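PDB 3Q69: probable Zn binding protein from Lactobacillus acidophilus, which probably binds mucus or its mucins, this chain being a Muc B2-like (MucBP) domain cut out of a longer putative mucus-binding protein. Local coordinates for residues 4-8 / 47-51; 13-17 / 27-31; 31-37 / 54-60; 70-75 / 99-105. All blocks are in the same frame, centred on the assembly; numbering follows the deposited sequence.

From the N terminus, strand 2-19 supplies the first half of two contacts. Its early part, 4-8, waits for 47-51 to close interaction 1. Its later part, 13-17, pairs sooner with 27-31, so interaction 2 joins the strands of a hairpin wholly within the chain span of interaction 1. The hairpin's return strand 27-42 runs on through the shared Val31 into interaction 3, where 31-37 packs against 54-60 and joins the large sheet to the two-stranded one. Interactions 1 and 3 cross along the chain and touch, with Arg7 hydrogen-bonded to Gln37. Interaction 4 comes last, joining 70-75 to 99-105 at the far end of the large sheet from interaction 1, their centres about 46 Å apart.

Interaction 1: residues 4-8 / 47-51; sequences PIKRT and KEIWD
Trp50, Ile5 and Arg7 make most of this surface contact, which has no cross-segment hydrogen bond. Residues 4-8 and 47-51 are extended, with Ile5 and Arg7 directed at the latter and Lys6 directed away. The backbones stand apart, with CA of Ile5 8.1 Å from CA of Glu48 and CA of Lys6 9.1 Å from CA of Trp50, so side chains bridge the gap. Trp50 (chi1 m, chi2 100°) reaches across with its indole, CH2 of Trp50 lying 3.7 Å from backbone C of Lys6. Arg7 (chi1 p, then t, t) lays its guanidinium flat on the ring system, centres 4.1 Å apart and planes at 24°, a cation-pi stack in which CZ of Arg7 lies 4.1 Å from the centroid of the five-membered ring of Trp50; CD of Arg7 lies 4.0 Å from that of the six-membered ring, a CH-pi contact. Ile5 (p, t) puts CD1 3.5 Å from CZ2 of Trp50 and 3.8 Å from CB of Glu48. The guanidinium is also hydrogen-bonded to Gln37, and Glu48 forms a salt bridge with Arg41. Both partners belong to strand 27-42, which lies between strands 2-19 and 48-49 in the sheet, so Trp50 reaches over this strand to the next.

Interaction 2: residues 13-17 / 27-31; sequences QTIHY and DDHVV
A histidine held between two carboxylates marks the turn end of this pairing: ND1 of His16 donates to OD1 of Asp28 at 2.8 Å, while NE2 of the same ring is hydrogen-bonded to Glu97 on strand 96-104. Both His16 and Asp28 have chi1 in the m well, which brings the carboxylate to the edge of the imidazole. The backbone is an antiparallel beta hairpin between successive strands 2-19 and 27-42, consistent with the opening hairpin of a ubiquitin-clan domain. The local strand axes approach to 4.7 Å, with N-to-C directions 166° apart. Gln13 with Val31 and Ile15 with His29 are hydrogen-bonded pairs, and Thr14 with Val30 between them is a non-hydrogen-bonded pair. N of Gln13 donates to O of Val31 (2.8 Å), N of Val31 to O of Gln13 (3.1 Å), and N of Ile15 and O of His29, like N of His29 and O of Ile15, are 3.0 Å apart. Gln13, Ile15, His29 and Val31 point to the face packed by Phe60, Leu63 and Val78; Thr14 and Val30 point to the other. On the far side of residues 13-17, strand 96-104 adds backbone bonds to Thr14 and His16. Near the turn, Tyr17 (chi1 m) sets its ring edge against the hairpin's return strand, with CD2 of Tyr17 3.3 Å from O of Asp27.

Interaction 3: residues 31-37 / 54-60; sequences VSLIFTQ and WSLTQTF
This is layer-to-layer packing: strand 27-42 of the large sheet lies face to face with strand 55-64 of the two-stranded sheet. The local axes run antiparallel at 173° and come within 7.8 Å, too far apart for backbone pairing. CA of Leu33 is 7.1 Å from CA of Gln58, CA of Phe35 7.3 Å from CA of Leu56, and CA of Gln37 7.8 Å from CA of Trp54. Val31, Leu33, Phe35 and Gln37 meet Trp54, Leu56, Gln58 and Phe60 in the gap, while the alternate residues Ser32, Ile34, Thr36, Ser55, Thr57 and Thr59 point away. The two sheets thus stack through interleaved side chains, within an elongated, all-beta Muc B2-like domain of the ubiquitin clan. At one end, Leu33 (m, t) presses CD1 on the face of the Phe60 ring, 3.6 Å from its centroid, and CG2 of Val31 lies 3.6 Å from CD1 of Phe60. In the middle, Gln58 (m, t) spans the gap: its NE2 donates to O of Ile34 at 2.9 Å and sits over the Phe35 ring, whose CD1 is 3.9 Å from CD2 of Leu56. At the other end, CB of Gln37 lies over the six-membered ring of Trp54, 3.7 Å from its centroid. OE1 of Gln37 turns to Arg7 on strand 2-19, and Phe60 also packs on Val83 of strand 77-86.

Interaction 4: residues 70-75 / 99-105; sequences GYTADK and TVIYSAN
Ala73 lies at the apolar centre, its CB 3.4 Å from both CG1 of Val100 and CE1 of Tyr102. CB of Tyr71 meets CB of Tyr102 at 3.9 Å, and CE2 of Tyr71 (chi1 m) reaches CB of Ala104 at 3.7 Å. Around them, short strand 71-73 pairs antiparallel with strand 99-104, local axes 4.3 Å apart and 151° between directions. Thr72 and Ser103 form the hydrogen-bonded pair, with N of each 3.0 Å from O of the other; Tyr71-Ala104 and Ala73-Tyr102 flank it as non-hydrogen-bonded pairs. Gly70 accepts at O from N of Asn105 (2.7 Å). At the other end, N of Asp74 donates to O of Ile101 (2.7 Å), and OD2 of Asp74 (chi1 p) accepts from N of Ile101 (2.8 Å). A water links OD1 of Asp74 to O of Thr99. The Asp74 carboxylate thus stands in for a strand carbonyl, continuing the sheet's hydrogen bonding where the short outermost strand 71-73 has already ended.

Interaction 1: residues 4-8 / 47-51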
loop_
_atom_site.group_PDB
_atom_site.type_symbol
_atom_site.label_atom_id
_atom_site.label_comp_id
_atom_site.label_asym_id
_atom_site.label_seq_id
_atom_site.Cartn_x
_atom_site.Cartn_y
_atom_site.Cartn_z
ATOM N N PRO A 4 27.036 -5.760 -0.114
ATOM C CA PRO A 4 25.620 -5.629 0.214
ATOM C C PRO A 4 24.844 -4.984 -0.932
ATOM O O PRO A 4 25.360 -4.113 -1.649
ATOM C CB PRO A 4 25.641 -4.749 1.458
ATOM C CG PRO A 4 26.836 -3.916 1.256
ATOM C CD PRO A 4 27.847 -4.905 0.767
ATOM N N ILE A 5 23.609 -5.433 -1.115
ATOM C CA ILE A 5 22.739 -4.885 -2.149
ATOM C C ILE A 5 21.348 -4.821 -1.514
ATOM O O ILE A 5 21.127 -5.379 -0.432
ATOM C CB ILE A 5 22.711 -5.778 -3.431
ATOM C CG1 ILE A 5 22.349 -7.219 -3.056
ATOM C CG2 ILE A 5 24.055 -5.709 -4.162
ATOM C CD1 ILE A 5 22.052 -8.132 -4.246
ATOM N N LYS A 6 20.419 -4.131 -2.159
ATOM C CA LYS A 6 19.084 -4.018 -1.602
ATOM C C LYS A 6 18.076 -3.711 -2.688
ATOM O O LYS A 6 18.440 -3.307 -3.803
ATOM C CB LYS A 6 19.052 -2.927 -0.522
ATOM C CG LYS A 6 19.214 -1.494 -1.054
ATOM C CD LYS A 6 19.490 -0.503 0.070
ATOM C CE LYS A 6 19.756 0.866 -0.488
ATOM N NZ LYS A 6 18.618 1.359 -1.314
ATOM N N ARG A 7 16.808 -3.961 -2.384
ATOM C CA ARG A 7 15.746 -3.683 -3.341
ATOM C C ARG A 7 14.531 -3.181 -2.572
ATOM O O ARG A 7 14.278 -3.596 -1.443
ATOM C CB ARG A 7 15.407 -4.932 -4.181
ATOM C CG ARG A 7 15.045 -6.179 -3.382
ATOM C CD ARG A 7 14.622 -7.317 -4.298
ATOM N NE ARG A 7 14.463 -8.577 -3.588
ATOM C CZ ARG A 7 14.034 -9.708 -4.138
ATOM N NH1 ARG A 7 13.916 -10.800 -3.392
ATOM N NH2 ARG A 7 13.745 -9.765 -5.425
ATOM N N THR A 8 13.787 -2.275 -3.197
ATOM C CA THR A 8 12.618 -1.673 -2.574
ATOM C C THR A 8 11.315 -1.823 -3.345
ATOM O O THR A 8 11.265 -1.703 -4.558
ATOM C CB THR A 8 12.854 -0.179 -2.346
ATOM O OG1 THR A 8 14.018 0.002 -1.528
ATOM C CG2 THR A 8 11.646 0.455 -1.659
ATOM N N LYS A 47 26.551 -13.197 -8.957
ATOM C CA LYS A 47 25.341 -13.782 -8.385
ATOM C C LYS A 47 24.769 -12.937 -7.237
ATOM O O LYS A 47 25.484 -12.523 -6.326
ATOM C CB LYS A 47 25.631 -15.192 -7.865
ATOM C CG LYS A 47 24.443 -15.849 -7.234
ATOM C CD LYS A 47 24.771 -17.251 -6.752
ATOM C CE LYS A 47 25.913 -17.248 -5.737
ATOM N NZ LYS A 47 26.265 -18.620 -5.276
ATOM N N GLU A 48 23.470 -12.684 -7.288
ATOM C CA GLU A 48 22.808 -11.910 -6.254
ATOM C C GLU A 48 22.084 -12.906 -5.359
ATOM O O GLU A 48 21.270 -13.691 -5.829
ATOM C CB GLU A 48 21.821 -10.918 -6.876
ATOM C CG GLU A 48 22.441 -10.063 -7.980
ATOM C CD GLU A 48 21.683 -8.789 -8.218
ATOM O OE1 GLU A 48 20.457 -8.853 -8.418
ATOM O OE2 GLU A 48 22.311 -7.711 -8.205
ATOM N N ILE A 49 22.392 -12.879 -4.067
ATOM C CA ILE A 49 21.792 -13.818 -3.130
ATOM C C ILE A 49 20.762 -13.186 -2.207
ATOM O O ILE A 49 21.081 -12.278 -1.450
ATOM C CB ILE A 49 22.870 -14.513 -2.266
ATOM C CG1 ILE A 49 23.858 -15.269 -3.150
ATOM C CG2 ILE A 49 22.212 -15.481 -1.301
ATOM C CD1 ILE A 49 24.958 -14.410 -3.742
ATOM N N TRP A 50 19.521 -13.653 -2.305
ATOM C CA TRP A 50 18.442 -13.130 -1.470
ATOM C C TRP A 50 17.861 -14.222 -0.569
ATOM O O TRP A 50 17.686 -15.343 -1.016
ATOM C CB TRP A 50 17.319 -12.564 -2.346
ATOM C CG TRP A 50 17.740 -11.515 -3.296
ATOM C CD1 TRP A 50 18.006 -11.664 -4.638
ATOM C CD2 TRP A 50 17.933 -10.129 -3.000
ATOM N NE1 TRP A 50 18.345 -10.449 -5.182
ATOM C CE2 TRP A 50 18.307 -9.491 -4.203
ATOM C CE3 TRP A 50 17.826 -9.362 -1.832
ATOM C CZ2 TRP A 50 18.578 -8.120 -4.270
ATOM C CZ3 TRP A 50 18.101 -7.998 -1.901
ATOM C CH2 TRP A 50 18.472 -7.393 -3.115
ATOM N N ASP A 51 17.563 -13.911 0.692
ATOM C CA ASP A 51 16.978 -14.925 1.574
ATOM C C ASP A 51 15.565 -15.252 1.082
ATOM O O ASP A 51 14.641 -14.442 1.203
ATOM C CB ASP A 51 16.904 -14.439 3.018
ATOM C CG ASP A 51 16.487 -15.550 3.981
ATOM O OD1 ASP A 51 15.509 -16.272 3.666
ATOM O OD2 ASP A 51 17.133 -15.696 5.041
#

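Interaction 2: residues 13-17 / 27-31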
loop_
_atom_site.group_PDB
_atom_site.type_symbol
_atom_site.label_atom_id
_atom_site.label_comp_id
_atom_site.label_asym_id
_atom_site.label_seq_id
_atom_site.Cartn_x
_atom_site.Cartn_y
_atom_site.Cartn_z
ATOM N N GLN A 13 -1.834 3.186 -0.949
ATOM C CA GLN A 13 -3.271 3.072 -0.779
ATOM C C GLN A 13 -3.895 4.397 -1.200
ATOM O O GLN A 13 -3.561 5.440 -0.653
ATOM C CB GLN A 13 -3.613 2.788 0.683
ATOM C CG GLN A 13 -5.106 2.691 0.939
ATOM C CD GLN A 13 -5.446 2.649 2.403
ATOM O OE1 GLN A 13 -5.131 3.569 3.157
ATOM N NE2 GLN A 13 -6.092 1.582 2.820
ATOM N N THR A 14 -4.784 4.347 -2.185
ATOM C CA THR A 14 -5.459 5.543 -2.679
ATOM C C THR A 14 -6.956 5.437 -2.448
ATOM O O THR A 14 -7.622 4.581 -3.013
ATOM C CB THR A 14 -5.208 5.758 -4.182
ATOM O OG1 THR A 14 -3.809 5.933 -4.414
ATOM C CG2 THR A 14 -5.952 6.980 -4.675
ATOM N N ILE A 15 -7.473 6.326 -1.611
ATOM C CA ILE A 15 -8.888 6.367 -1.281
ATOM C C ILE A 15 -9.585 7.563 -1.935
ATOM O O ILE A 15 -9.210 8.714 -1.705
ATOM C CB ILE A 15 -9.091 6.450 0.246
ATOM C CG1 ILE A 15 -8.379 5.290 0.932
ATOM C CG2 ILE A 15 -10.580 6.411 0.579
ATOM C CD1 ILE A 15 -8.922 3.946 0.561
ATOM N N HIS A 16 -10.606 7.279 -2.741
ATOM C CA HIS A 16 -11.358 8.319 -3.432
ATOM C C HIS A 16 -12.632 8.617 -2.654
ATOM O O HIS A 16 -13.231 7.718 -2.041
ATOM C CB HIS A 16 -11.716 7.867 -4.850
ATOM C CG HIS A 16 -10.526 7.666 -5.741
ATOM N ND1 HIS A 16 -9.668 8.686 -6.076
ATOM C CD2 HIS A 16 -10.067 6.556 -6.369
ATOM C CE1 HIS A 16 -8.723 8.214 -6.881
ATOM N NE2 HIS A 16 -8.945 6.931 -7.071
ATOM N N TYR A 17 -13.040 9.883 -2.674
ATOM C CA TYR A 17 -14.247 10.306 -1.980
ATOM C C TYR A 17 -15.141 11.027 -2.982
ATOM O O TYR A 17 -14.795 12.089 -3.477
ATOM C CB TYR A 17 -13.885 11.229 -0.816
ATOM C CG TYR A 17 -12.993 10.565 0.210
ATOM C CD1 TYR A 17 -13.499 9.620 1.087
ATOM C CD2 TYR A 17 -11.631 10.853 0.274
ATOM C CE1 TYR A 17 -12.676 8.974 1.999
ATOM C CE2 TYR A 17 -10.795 10.211 1.186
ATOM C CZ TYR A 17 -11.330 9.273 2.044
ATOM O OH TYR A 17 -10.532 8.627 2.958
ATOM N N ASP A 27 -10.744 15.590 -1.260
ATOM C CA ASP A 27 -9.468 15.200 -1.873
ATOM C C ASP A 27 -9.116 13.747 -1.543
ATOM O O ASP A 27 -9.412 13.250 -0.452
ATOM C CB ASP A 27 -8.310 16.090 -1.397
ATOM C CG ASP A 27 -8.423 17.523 -1.884
ATOM O OD1 ASP A 27 -8.757 17.744 -3.071
ATOM O OD2 ASP A 27 -8.153 18.431 -1.068
ATOM N N ASP A 28 -8.458 13.082 -2.482
ATOM C CA ASP A 28 -8.074 11.700 -2.290
ATOM C C ASP A 28 -7.094 11.586 -1.123
ATOM O O ASP A 28 -6.352 12.533 -0.825
ATOM C CB ASP A 28 -7.416 11.148 -3.559
ATOM C CG ASP A 28 -8.363 11.109 -4.748
ATOM O OD1 ASP A 28 -9.596 11.035 -4.528
ATOM O OD2 ASP A 28 -7.865 11.136 -5.898
ATOM N N HIS A 29 -7.103 10.427 -0.468
ATOM C CA HIS A 29 -6.194 10.181 0.639
ATOM C C HIS A 29 -5.181 9.158 0.169
ATOM O O HIS A 29 -5.539 8.034 -0.144
ATOM C CB HIS A 29 -6.940 9.641 1.844
ATOM C CG HIS A 29 -6.093 9.535 3.072
ATOM N ND1 HIS A 29 -4.991 8.715 3.146
ATOM C CD2 HIS A 29 -6.196 10.147 4.276
ATOM C CE1 HIS A 29 -4.447 8.822 4.350
ATOM N NE2 HIS A 29 -5.158 9.683 5.051
ATOM N N VAL A 30 -3.921 9.564 0.078
ATOM C CA VAL A 30 -2.871 8.658 -0.367
ATOM C C VAL A 30 -1.819 8.443 0.699
ATOM O O VAL A 30 -1.374 9.397 1.328
ATOM C CB VAL A 30 -2.194 9.199 -1.643
ATOM C CG1 VAL A 30 -1.234 8.193 -2.197
ATOM C CG2 VAL A 30 -3.273 9.546 -2.692
ATOM N N VAL A 31 -1.461 7.176 0.912
ATOM C CA VAL A 31 -0.434 6.784 1.868
ATOM C C VAL A 31 0.390 5.676 1.243
ATOM O O VAL A 31 -0.047 4.973 0.322
ATOM C CB VAL A 31 -1.010 6.276 3.216
ATOM C CG1 VAL A 31 -1.579 7.440 3.990
ATOM C CG2 VAL A 31 -2.081 5.221 2.983
#

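Interaction 3: residues 31-37 / 54-60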
loop_
_atom_site.group_PDB
_atom_site.type_symbol
_atom_site.label_atom_id
_atom_site.label_comp_id
_atom_site.label_asym_id
_atom_site.label_seq_id
_atom_site.Cartn_x
_atom_site.Cartn_y
_atom_site.Cartn_z
ATOM N N VAL A 31 -1.461 7.176 0.912
ATOM C CA VAL A 31 -0.434 6.784 1.868
ATOM C C VAL A 31 0.390 5.676 1.243
ATOM O O VAL A 31 -0.047 4.973 0.322
ATOM C CB VAL A 31 -1.010 6.276 3.216
ATOM C CG1 VAL A 31 -1.579 7.440 3.990
ATOM C CG2 VAL A 31 -2.081 5.221 2.983
ATOM N N SER A 32 1.577 5.488 1.780
ATOM C CA SER A 32 2.462 4.510 1.206
ATOM C C SER A 32 3.180 3.666 2.225
ATOM O O SER A 32 3.383 4.077 3.362
ATOM C CB SER A 32 3.475 5.237 0.318
ATOM O OG SER A 32 4.547 4.387 -0.023
ATOM N N LEU A 33 3.571 2.474 1.805
ATOM C CA LEU A 33 4.301 1.559 2.671
ATOM C C LEU A 33 5.532 1.158 1.866
ATOM O O LEU A 33 5.434 0.675 0.728
ATOM C CB LEU A 33 3.436 0.338 3.012
ATOM C CG LEU A 33 2.222 0.634 3.897
ATOM C CD1 LEU A 33 1.422 -0.607 4.154
ATOM C CD2 LEU A 33 2.689 1.271 5.172
ATOM N N ILE A 34 6.699 1.376 2.454
ATOM C CA ILE A 34 7.955 1.078 1.782
ATOM C C ILE A 34 8.614 -0.166 2.388
ATOM O O ILE A 34 8.867 -0.236 3.583
ATOM C CB ILE A 34 8.877 2.299 1.883
ATOM C CG1 ILE A 34 8.083 3.524 1.418
ATOM C CG2 ILE A 34 10.146 2.103 1.027
ATOM C CD1 ILE A 34 8.809 4.876 1.575
ATOM N N PHE A 35 8.881 -1.144 1.530
ATOM C CA PHE A 35 9.482 -2.415 1.918
ATOM C C PHE A 35 10.864 -2.553 1.279
ATOM O O PHE A 35 11.013 -2.457 0.052
ATOM C CB PHE A 35 8.618 -3.571 1.420
ATOM C CG PHE A 35 7.224 -3.577 1.955
ATOM C CD1 PHE A 35 6.848 -4.486 2.941
ATOM C CD2 PHE A 35 6.279 -2.681 1.477
ATOM C CE1 PHE A 35 5.531 -4.508 3.448
ATOM C CE2 PHE A 35 4.969 -2.685 1.967
ATOM C CZ PHE A 35 4.595 -3.599 2.952
ATOM N N THR A 36 11.876 -2.792 2.101
ATOM C CA THR A 36 13.223 -2.919 1.582
ATOM C C THR A 36 13.902 -4.168 2.103
ATOM O O THR A 36 14.031 -4.355 3.307
ATOM C CB THR A 36 14.108 -1.696 1.954
ATOM O OG1 THR A 36 13.612 -0.531 1.290
ATOM C CG2 THR A 36 15.568 -1.912 1.486
ATOM N N GLN A 37 14.320 -5.033 1.187
ATOM C CA GLN A 37 15.029 -6.252 1.548
ATOM C C GLN A 37 16.508 -6.095 1.245
ATOM O O GLN A 37 16.888 -5.513 0.210
ATOM C CB GLN A 37 14.479 -7.436 0.765
ATOM C CG GLN A 37 15.328 -8.680 0.839
ATOM C CD GLN A 37 14.718 -9.868 0.115
ATOM O OE1 GLN A 37 13.934 -9.709 -0.817
ATOM N NE2 GLN A 37 15.118 -11.063 0.507
ATOM N N TRP A 54 12.569 -14.536 3.312
ATOM C CA TRP A 54 12.381 -13.177 3.820
ATOM C C TRP A 54 10.934 -12.792 3.586
ATOM O O TRP A 54 10.348 -13.112 2.564
ATOM C CB TRP A 54 13.263 -12.153 3.088
ATOM C CG TRP A 54 13.063 -10.729 3.576
ATOM C CD1 TRP A 54 13.647 -10.140 4.672
ATOM C CD2 TRP A 54 12.231 -9.720 2.979
ATOM N NE1 TRP A 54 13.232 -8.832 4.788
ATOM C CE2 TRP A 54 12.368 -8.548 3.767
ATOM C CE3 TRP A 54 11.389 -9.688 1.860
ATOM C CZ2 TRP A 54 11.694 -7.359 3.465
ATOM C CZ3 TRP A 54 10.721 -8.501 1.560
ATOM C CH2 TRP A 54 10.879 -7.352 2.367
ATOM N N SER A 55 10.377 -12.055 4.528
ATOM C CA SER A 55 8.989 -11.624 4.453
ATOM C C SER A 55 8.785 -10.455 5.420
ATOM O O SER A 55 9.363 -10.433 6.494
ATOM C CB SER A 55 8.042 -12.771 4.825
ATOM O OG SER A 55 6.711 -12.402 4.519
ATOM N N LEU A 56 7.960 -9.492 5.029
ATOM C CA LEU A 56 7.719 -8.324 5.848
ATOM C C LEU A 56 6.296 -7.848 5.641
ATOM O O LEU A 56 5.788 -7.749 4.521
ATOM C CB LEU A 56 8.710 -7.215 5.476
ATOM C CG LEU A 56 8.647 -5.882 6.244
ATOM C CD1 LEU A 56 8.999 -6.122 7.692
ATOM C CD2 LEU A 56 9.649 -4.850 5.601
ATOM N N THR A 57 5.657 -7.546 6.756
ATOM C CA THR A 57 4.290 -7.107 6.752
ATOM C C THR A 57 4.168 -5.751 7.407
ATOM O O THR A 57 4.842 -5.465 8.404
ATOM C CB THR A 57 3.389 -8.122 7.517
ATOM O OG1 THR A 57 3.396 -9.371 6.816
ATOM C CG2 THR A 57 1.929 -7.621 7.581
ATOM N N GLN A 58 3.316 -4.906 6.838
ATOM C CA GLN A 58 3.082 -3.572 7.391
ATOM C C GLN A 58 1.579 -3.317 7.207
ATOM O O GLN A 58 0.906 -3.984 6.408
ATOM C CB GLN A 58 3.918 -2.506 6.639
ATOM C CG GLN A 58 5.403 -2.720 6.728
ATOM C CD GLN A 58 6.234 -1.555 6.230
ATOM O OE1 GLN A 58 6.331 -0.509 6.881
ATOM N NE2 GLN A 58 6.848 -1.733 5.061
ATOM N N THR A 59 1.069 -2.318 7.905
ATOM C CA THR A 59 -0.348 -2.030 7.834
ATOM C C THR A 59 -0.711 -0.613 7.472
ATOM O O THR A 59 -0.139 0.341 7.995
ATOM C CB THR A 59 -1.047 -2.334 9.188
ATOM O OG1 THR A 59 -0.925 -3.731 9.482
ATOM C CG2 THR A 59 -2.520 -1.940 9.129
ATOM N N PHE A 60 -1.673 -0.497 6.570
ATOM C CA PHE A 60 -2.227 0.786 6.171
ATOM C C PHE A 60 -3.250 0.979 7.295
ATOM O O PHE A 60 -4.286 0.309 7.301
ATOM C CB PHE A 60 -2.984 0.646 4.858
ATOM C CG PHE A 60 -2.111 0.655 3.631
ATOM C CD1 PHE A 60 -1.308 1.757 3.322
ATOM C CD2 PHE A 60 -2.188 -0.394 2.717
ATOM C CE1 PHE A 60 -0.594 1.810 2.103
ATOM C CE2 PHE A 60 -1.488 -0.351 1.511
ATOM C CZ PHE A 60 -0.691 0.761 1.204
#

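Interaction 4: residues 70-75 / 99-105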
loop_
_atom_site.group_PDB
_atom_site.type_symbol
_atom_site.label_atom_id
_atom_site.label_comp_id
_atom_site.label_asym_id
_atom_site.label_seq_id
_atom_site.Cartn_x
_atom_site.Cartn_y
_atom_site.Cartn_z
ATOM N N GLY A 70 -25.096 16.350 6.001
ATOM C CA GLY A 70 -26.163 16.085 5.051
ATOM C C GLY A 70 -26.044 14.769 4.309
ATOM O O GLY A 70 -27.020 14.301 3.717
ATOM N N TYR A 71 -24.857 14.166 4.344
ATOM C CA TYR A 71 -24.610 12.902 3.659
ATOM C C TYR A 71 -23.995 11.867 4.582
ATOM O O TYR A 71 -23.606 12.177 5.706
ATOM C CB TYR A 71 -23.676 13.109 2.465
ATOM C CG TYR A 71 -24.212 14.060 1.421
ATOM C CD1 TYR A 71 -24.153 15.443 1.610
ATOM C CD2 TYR A 71 -24.794 13.574 0.247
ATOM C CE1 TYR A 71 -24.665 16.324 0.643
ATOM C CE2 TYR A 71 -25.308 14.432 -0.713
ATOM C CZ TYR A 71 -25.241 15.809 -0.514
ATOM O OH TYR A 71 -25.757 16.662 -1.466
ATOM N N THR A 72 -23.913 10.632 4.100
ATOM C CA THR A 72 -23.331 9.542 4.874
ATOM C C THR A 72 -22.507 8.658 3.931
ATOM O O THR A 72 -22.967 8.282 2.846
ATOM C CB THR A 72 -24.416 8.688 5.543
ATOM O OG1 THR A 72 -25.143 7.973 4.542
ATOM C CG2 THR A 72 -25.379 9.569 6.332
ATOM N N ALA A 73 -21.286 8.330 4.348
ATOM C CA ALA A 73 -20.380 7.510 3.539
ATOM C C ALA A 73 -20.734 6.031 3.608
ATOM O O ALA A 73 -20.966 5.499 4.698
ATOM C CB ALA A 73 -18.943 7.710 4.010
ATOM N N ASP A 74 -20.769 5.366 2.454
ATOM C CA ASP A 74 -21.083 3.944 2.441
ATOM C C ASP A 74 -20.070 3.159 3.268
ATOM O O ASP A 74 -20.363 2.069 3.731
ATOM C CB ASP A 74 -21.161 3.401 1.002
ATOM C CG ASP A 74 -19.896 3.636 0.196
ATOM O OD1 ASP A 74 -19.846 3.157 -0.962
ATOM O OD2 ASP A 74 -18.958 4.299 0.694
ATOM N N LYS A 75 -18.885 3.730 3.458
ATOM C CA LYS A 75 -17.825 3.106 4.252
ATOM C C LYS A 75 -17.306 4.150 5.253
ATOM O O LYS A 75 -16.363 4.892 4.967
ATOM C CB LYS A 75 -16.670 2.633 3.358
ATOM C CG LYS A 75 -17.058 1.705 2.254
ATOM C CD LYS A 75 -15.821 1.330 1.417
ATOM C CE LYS A 75 -16.208 0.769 0.051
ATOM N NZ LYS A 75 -17.076 -0.429 0.189
ATOM N N THR A 99 -13.166 3.571 -3.562
ATOM C CA THR A 99 -13.917 4.797 -3.472
ATOM C C THR A 99 -14.978 4.687 -2.395
ATOM O O THR A 99 -15.630 3.658 -2.251
ATOM C CB THR A 99 -14.597 5.101 -4.816
ATOM O OG1 THR A 99 -13.617 5.099 -5.865
ATOM C CG2 THR A 99 -15.293 6.450 -4.771
ATOM N N VAL A 100 -15.133 5.767 -1.643
ATOM C CA VAL A 100 -16.135 5.853 -0.607
ATOM C C VAL A 100 -17.222 6.735 -1.210
ATOM O O VAL A 100 -16.929 7.831 -1.691
ATOM C CB VAL A 100 -15.557 6.509 0.660
ATOM C CG1 VAL A 100 -16.624 6.563 1.766
ATOM C CG2 VAL A 100 -14.342 5.704 1.142
ATOM N N ILE A 101 -18.472 6.277 -1.173
ATOM C CA ILE A 101 -19.577 7.043 -1.751
ATOM C C ILE A 101 -20.486 7.685 -0.694
ATOM O O ILE A 101 -20.888 7.047 0.284
ATOM C CB ILE A 101 -20.422 6.137 -2.688
ATOM C CG1 ILE A 101 -19.565 5.702 -3.876
ATOM C CG2 ILE A 101 -21.676 6.857 -3.162
ATOM C CD1 ILE A 101 -19.074 6.871 -4.736
ATOM N N TYR A 102 -20.824 8.953 -0.906
ATOM C CA TYR A 102 -21.685 9.669 0.035
ATOM C C TYR A 102 -23.112 9.788 -0.492
ATOM O O TYR A 102 -23.333 10.251 -1.604
ATOM C CB TYR A 102 -21.115 11.062 0.323
ATOM C CG TYR A 102 -19.806 11.044 1.081
ATOM C CD1 TYR A 102 -19.790 10.980 2.474
ATOM C CD2 TYR A 102 -18.579 11.071 0.407
ATOM C CE1 TYR A 102 -18.586 10.943 3.183
ATOM C CE2 TYR A 102 -17.386 11.037 1.098
ATOM C CZ TYR A 102 -17.389 10.969 2.489
ATOM O OH TYR A 102 -16.189 10.902 3.176
ATOM N N SER A 103 -24.070 9.338 0.311
ATOM C CA SER A 103 -25.482 9.401 -0.042
ATOM C C SER A 103 -26.228 10.367 0.885
ATOM O O SER A 103 -26.141 10.243 2.113
ATOM C CB SER A 103 -26.113 8.016 0.091
ATOM O OG SER A 103 -25.601 7.108 -0.866
ATOM N N ALA A 104 -26.973 11.304 0.301
ATOM C CA ALA A 104 -27.740 12.271 1.079
ATOM C C ALA A 104 -28.571 11.542 2.129
ATOM O O ALA A 104 -29.324 10.619 1.810
ATOM C CB ALA A 104 -28.642 13.073 0.162
ATOM N N ASN A 105 -28.427 11.968 3.382
ATOM C CA ASN A 105 -29.134 11.363 4.509
ATOM C C ASN A 105 -30.474 12.047 4.768
ATOM O O ASN A 105 -31.473 11.783 4.088
ATOM C CB ASN A 105 -28.248 11.449 5.761
ATOM C CG ASN A 105 -28.859 10.766 6.972
ATOM O OD1 ASN A 105 -29.208 9.590 6.927
ATOM N ND2 ASN A 105 -28.978 11.502 8.070
HETATM O O HOH W 1 -17.913 1.487 -2.594
#